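Local coordinates for protein chloride intracellular channel exc-4 (Caenorhabditis elegans, PDB 2YV9) that may insert into membranes to form chloride channels and is required to keep the excretory canal lumen from swelling into cysts as the tube grows, at residues P14-A26 against G54-N66. Numbering follows the deposited sequence. Where two conformers were deposited one is given.
Sequences PQSKPLLELYVKA and GVARVEVKTVNVN
The guanidinium group of R57 lies between the CA of Q15 over one face and the CB of L19 over the other, with the carbonyl oxygen of K17 at its edge. Farther along, the Y23 ring receives a methyl at its edge, V63 CG2 lying in plane 3.7 Å from CD1. Both side chains project from a pair of parallel strands, 19-25 and 57-63, joined by helix 38-52 in the beta-alpha-beta unit of the thioredoxin-like N-terminal domain; 57-63 forms one edge of the sheet within this chain.

R57 shows how one side chain can tie an incoming segment to the start of a ladder. Its chain bends at chi3 (-77°), bringing NE and NH2 side-on to K17 O; both bonds are 3.0 Å long and lie almost in the guanidinium plane. NH2 also forms a salt bridge with E86, which probably helps fix the plane's rotation. With this arginine cut back to an alanine, K17 O would probably lose both side-chain donors, E86 its mate, and a gap would open between Q15 and L19.

The ladder itself begins with R57 N donating to P18 O and then alternates regularly: L20 N to R57 O, E59 N to L20 O, L22 N to E59 O, and so on. The residues alternate as well. L20, L22, V24, V58 and V60 share one face, where helix 38-52 packs, W44 touching both L22 and V60; V24 CG2 meets V60 CG1 at 4.0 Å. On the other face E21 and E59 lie side by side; in the given conformer of E21 their OE1 atoms are 3.8 Å apart, a spacing that is doubtful because E21 was modelled in two positions. The ladder closes where A26 N donates to V63 O at 2.7 Å.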
loop_
_atom_site.group_PDB
_atom_site.type_symbol
_atom_site.label_atom_id
_atom_site.label_comp_id
_atom_site.label_asym_id
_atom_site.label_seq_id
_atom_site.Cartn_x
_atom_site.Cartn_y
_atom_site.Cartn_z
ATOM N N PRO A 14 -30.583 -4.042 -5.930
ATOM C CA PRO A 14 -29.221 -3.533 -6.127
ATOM C C PRO A 14 -28.436 -3.462 -4.814
ATOM O O PRO A 14 -27.231 -3.716 -4.794
ATOM C CB PRO A 14 -29.447 -2.132 -6.704
ATOM C CG PRO A 14 -30.773 -2.204 -7.365
ATOM C CD PRO A 14 -31.593 -3.175 -6.565
ATOM N N GLN A 15 -29.126 -3.148 -3.722
ATOM C CA GLN A 15 -28.498 -3.134 -2.399
ATOM C C GLN A 15 -28.131 -4.526 -1.845
ATOM O O GLN A 15 -27.626 -4.628 -0.729
ATOM C CB GLN A 15 -29.363 -2.351 -1.391
ATOM C CG GLN A 15 -29.245 -0.817 -1.501
ATOM C CD GLN A 15 -30.181 -0.192 -2.537
ATOM O OE1 GLN A 15 -30.950 -0.883 -3.206
ATOM N NE2 GLN A 15 -30.118 1.131 -2.661
ATOM N N SER A 16 -28.363 -5.583 -2.620
ATOM C CA SER A 16 -27.906 -6.932 -2.262
ATOM C C SER A 16 -26.392 -7.054 -2.385
ATOM O O SER A 16 -25.737 -7.618 -1.511
ATOM C CB SER A 16 -28.553 -7.994 -3.166
ATOM O OG SER A 16 -27.925 -9.263 -3.025
ATOM N N LYS A 17 -25.845 -6.557 -3.493
ATOM C CA LYS A 17 -24.415 -6.725 -3.759
ATOM C C LYS A 17 -23.599 -5.765 -2.922
ATOM O O LYS A 17 -24.064 -4.672 -2.562
ATOM C CB LYS A 17 -24.047 -6.535 -5.225
ATOM C CG LYS A 17 -24.656 -5.356 -5.917
ATOM C CD LYS A 17 -25.762 -5.790 -6.869
ATOM C CE LYS A 17 -25.835 -4.898 -8.098
ATOM N NZ LYS A 17 -26.940 -5.353 -8.997
ATOM N N PRO A 18 -22.377 -6.189 -2.590
ATOM C CA PRO A 18 -21.529 -5.364 -1.724
ATOM C C PRO A 18 -21.273 -3.957 -2.267
ATOM O O PRO A 18 -21.168 -3.766 -3.486
ATOM C CB PRO A 18 -20.233 -6.162 -1.638
ATOM C CG PRO A 18 -20.287 -7.166 -2.742
ATOM C CD PRO A 18 -21.724 -7.446 -2.983
ATOM N N LEU A 19 -21.205 -2.982 -1.357
ATOM C CA LEU A 19 -20.877 -1.612 -1.678
ATOM C C LEU A 19 -19.440 -1.389 -1.243
ATOM O O LEU A 19 -19.135 -1.499 -0.045
ATOM C CB LEU A 19 -21.783 -0.602 -0.940
ATOM C CG LEU A 19 -21.351 0.867 -1.036
ATOM C CD1 LEU A 19 -21.324 1.291 -2.535
ATOM C CD2 LEU A 19 -22.262 1.768 -0.199
ATOM N N LEU A 20 -18.574 -1.099 -2.218
ATOM C CA LEU A 20 -17.145 -0.832 -1.981
ATOM C C LEU A 20 -16.886 0.619 -2.351
ATOM O O LEU A 20 -17.209 1.030 -3.482
ATOM C CB LEU A 20 -16.297 -1.757 -2.843
ATOM C CG LEU A 20 -16.524 -3.261 -2.654
ATOM C CD1 LEU A 20 -15.751 -4.124 -3.693
ATOM C CD2 LEU A 20 -16.220 -3.667 -1.215
ATOM N N GLU A 21 -16.381 1.405 -1.400
ATOM C CA GLU A 21 -16.043 2.802 -1.650
ATOM C C GLU A 21 -14.523 2.864 -1.751
ATOM O O GLU A 21 -13.827 2.271 -0.942
ATOM C CB GLU A 21 -16.591 3.712 -0.544
ATOM C CG GLU A 21 -18.083 3.468 -0.283
ATOM C CD GLU A 21 -18.608 4.174 0.952
ATOM O OE1 GLU A 21 -18.475 5.418 1.025
ATOM O OE2 GLU A 21 -19.185 3.487 1.830
ATOM N N LEU A 22 -14.038 3.502 -2.809
ATOM C CA LEU A 22 -12.620 3.714 -3.022
ATOM C C LEU A 22 -12.305 5.187 -2.898
ATOM O O LEU A 22 -12.922 6.015 -3.569
ATOM C CB LEU A 22 -12.241 3.235 -4.412
ATOM C CG LEU A 22 -10.739 3.305 -4.681
ATOM C CD1 LEU A 22 -9.977 2.252 -3.886
ATOM C CD2 LEU A 22 -10.527 3.084 -6.159
ATOM N N TYR A 23 -11.332 5.495 -2.036
ATOM C CA TYR A 23 -10.856 6.849 -1.839
ATOM C C TYR A 23 -9.563 6.926 -2.623
ATOM O O TYR A 23 -8.701 6.072 -2.466
ATOM C CB TYR A 23 -10.573 7.113 -0.354
ATOM C CG TYR A 23 -11.819 7.264 0.486
ATOM C CD1 TYR A 23 -12.321 8.507 0.814
ATOM C CD2 TYR A 23 -12.534 6.141 0.902
ATOM C CE1 TYR A 23 -13.471 8.635 1.575
ATOM C CE2 TYR A 23 -13.670 6.267 1.671
ATOM C CZ TYR A 23 -14.138 7.510 1.999
ATOM O OH TYR A 23 -15.290 7.611 2.759
ATOM N N VAL A 24 -9.449 7.922 -3.479
ATOM C CA VAL A 24 -8.292 8.114 -4.336
ATOM C C VAL A 24 -7.649 9.479 -4.049
ATOM O O VAL A 24 -8.319 10.437 -3.720
ATOM C CB VAL A 24 -8.638 7.964 -5.832
ATOM C CG1 VAL A 24 -9.191 6.518 -6.118
ATOM C CG2 VAL A 24 -9.600 9.079 -6.327
ATOM N N LYS A 25 -6.338 9.551 -4.245
ATOM C CA LYS A 25 -5.632 10.805 -4.114
ATOM C C LYS A 25 -6.135 11.829 -5.137
ATOM O O LYS A 25 -6.195 11.538 -6.319
ATOM C CB LYS A 25 -4.134 10.574 -4.325
ATOM C CG LYS A 25 -3.321 11.842 -4.115
ATOM C CD LYS A 25 -1.879 11.787 -4.639
ATOM C CE LYS A 25 -1.282 13.221 -4.629
ATOM N NZ LYS A 25 -1.949 14.168 -5.641
ATOM N N ALA A 26 -6.504 13.028 -4.671
ATOM C CA ALA A 26 -6.974 14.093 -5.538
ATOM C C ALA A 26 -5.816 14.796 -6.256
ATOM O O ALA A 26 -4.677 14.839 -5.770
ATOM C CB ALA A 26 -7.769 15.157 -4.693
ATOM N N GLY A 54 -22.294 -6.012 -12.598
ATOM C CA GLY A 54 -23.255 -6.112 -11.486
ATOM C C GLY A 54 -22.822 -6.930 -10.280
ATOM O O GLY A 54 -23.657 -7.302 -9.451
ATOM N N VAL A 55 -21.522 -7.192 -10.147
ATOM C CA VAL A 55 -21.010 -7.960 -9.011
ATOM C C VAL A 55 -20.906 -7.066 -7.750
ATOM O O VAL A 55 -21.070 -7.551 -6.627
ATOM C CB VAL A 55 -19.636 -8.604 -9.373
ATOM C CG1 VAL A 55 -18.841 -9.035 -8.146
ATOM C CG2 VAL A 55 -19.816 -9.797 -10.332
ATOM N N ALA A 56 -20.622 -5.783 -7.927
ATOM C CA ALA A 56 -20.493 -4.864 -6.783
ATOM C C ALA A 56 -21.088 -3.489 -7.117
ATOM O O ALA A 56 -21.154 -3.110 -8.282
ATOM C CB ALA A 56 -19.012 -4.716 -6.390
ATOM N N ARG A 57 -21.546 -2.774 -6.091
ATOM C CA ARG A 57 -21.773 -1.359 -6.157
ATOM C C ARG A 57 -20.452 -0.687 -5.755
ATOM O O ARG A 57 -19.769 -1.129 -4.816
ATOM C CB ARG A 57 -22.865 -0.915 -5.214
ATOM C CG ARG A 57 -24.230 -1.510 -5.535
ATOM C CD ARG A 57 -25.223 -1.128 -4.449
ATOM N NE ARG A 57 -25.036 -1.941 -3.249
ATOM C CZ ARG A 57 -25.204 -1.520 -1.997
ATOM N NH1 ARG A 57 -25.586 -0.276 -1.736
ATOM N NH2 ARG A 57 -25.007 -2.360 -0.989
ATOM N N VAL A 58 -20.119 0.381 -6.463
ATOM C CA VAL A 58 -18.852 1.053 -6.254
ATOM C C VAL A 58 -19.060 2.554 -6.314
ATOM O O VAL A 58 -19.697 3.073 -7.243
ATOM C CB VAL A 58 -17.832 0.659 -7.356
ATOM C CG1 VAL A 58 -16.435 1.323 -7.137
ATOM C CG2 VAL A 58 -17.726 -0.815 -7.481
ATOM N N GLU A 59 -18.495 3.250 -5.327
ATOM C CA GLU A 59 -18.431 4.693 -5.337
ATOM C C GLU A 59 -16.960 5.059 -5.269
ATOM O O GLU A 59 -16.182 4.313 -4.703
ATOM C CB GLU A 59 -19.198 5.281 -4.148
ATOM C CG GLU A 59 -20.706 4.996 -4.198
ATOM C CD GLU A 59 -21.450 5.496 -2.962
ATOM O OE1 GLU A 59 -20.785 5.848 -1.959
ATOM O OE2 GLU A 59 -22.700 5.525 -3.003
ATOM N N VAL A 60 -16.577 6.160 -5.899
ATOM C CA VAL A 60 -15.233 6.665 -5.799
ATOM C C VAL A 60 -15.268 8.111 -5.327
ATOM O O VAL A 60 -16.063 8.899 -5.845
ATOM C CB VAL A 60 -14.490 6.622 -7.154
ATOM C CG1 VAL A 60 -13.042 7.204 -6.986
ATOM C CG2 VAL A 60 -14.427 5.212 -7.679
ATOM N N LYS A 61 -14.360 8.453 -4.406
ATOM C CA LYS A 61 -14.252 9.798 -3.825
ATOM C C LYS A 61 -12.807 10.255 -3.797
ATOM O O LYS A 61 -11.930 9.470 -3.460
ATOM C CB LYS A 61 -14.790 9.808 -2.396
ATOM C CG LYS A 61 -16.267 9.510 -2.311
ATOM C CD LYS A 61 -16.788 9.510 -0.886
ATOM C CE LYS A 61 -18.270 9.147 -0.841
ATOM N NZ LYS A 61 -19.107 10.059 -1.670
ATOM N N THR A 62 -12.581 11.527 -4.135
ATOM C CA THR A 62 -11.247 12.088 -4.174
ATOM C C THR A 62 -10.918 12.749 -2.844
ATOM O O THR A 62 -11.779 13.358 -2.221
ATOM C CB THR A 62 -11.082 13.155 -5.284
ATOM O OG1 THR A 62 -11.831 14.336 -4.922
ATOM C CG2 THR A 62 -11.509 12.598 -6.704
ATOM N N VAL A 63 -9.658 12.669 -2.439
ATOM C CA VAL A 63 -9.215 13.247 -1.187
ATOM C C VAL A 63 -7.890 13.977 -1.312
ATOM O O VAL A 63 -6.971 13.574 -2.031
ATOM C CB VAL A 63 -9.102 12.135 -0.107
ATOM C CG1 VAL A 63 -8.415 12.652 1.136
ATOM C CG2 VAL A 63 -10.469 11.598 0.231
ATOM N N ASN A 64 -7.780 15.076 -0.574
ATOM C CA ASN A 64 -6.548 15.773 -0.422
ATOM C C ASN A 64 -5.842 15.097 0.737
ATOM O O ASN A 64 -6.282 15.179 1.880
ATOM C CB ASN A 64 -6.865 17.242 -0.116
ATOM C CG ASN A 64 -5.662 18.102 -0.085
ATOM O OD1 ASN A 64 -4.564 17.651 0.230
ATOM N ND2 ASN A 64 -5.861 19.392 -0.365
ATOM N N VAL A 65 -4.779 14.368 0.436
ATOM C CA VAL A 65 -4.062 13.616 1.456
ATOM C C VAL A 65 -3.471 14.495 2.553
ATOM O O VAL A 65 -3.039 13.997 3.606
ATOM C CB VAL A 65 -2.913 12.780 0.847
ATOM C CG1 VAL A 65 -3.465 11.733 -0.132
ATOM C CG2 VAL A 65 -1.881 13.689 0.175
ATOM N N ASN A 66 -3.468 15.801 2.300
ATOM C CA ASN A 66 -2.944 16.756 3.257
ATOM C C ASN A 66 -4.024 17.330 4.170
ATOM O O ASN A 66 -3.693 18.029 5.129
ATOM C CB ASN A 66 -2.167 17.853 2.510
ATOM C CG ASN A 66 -0.831 17.340 1.966
ATOM O OD1 ASN A 66 0.022 16.883 2.736
ATOM N ND2 ASN A 66 -0.654 17.393 0.645
HETATM O O HOH W 1 -4.012 15.004 -2.760
#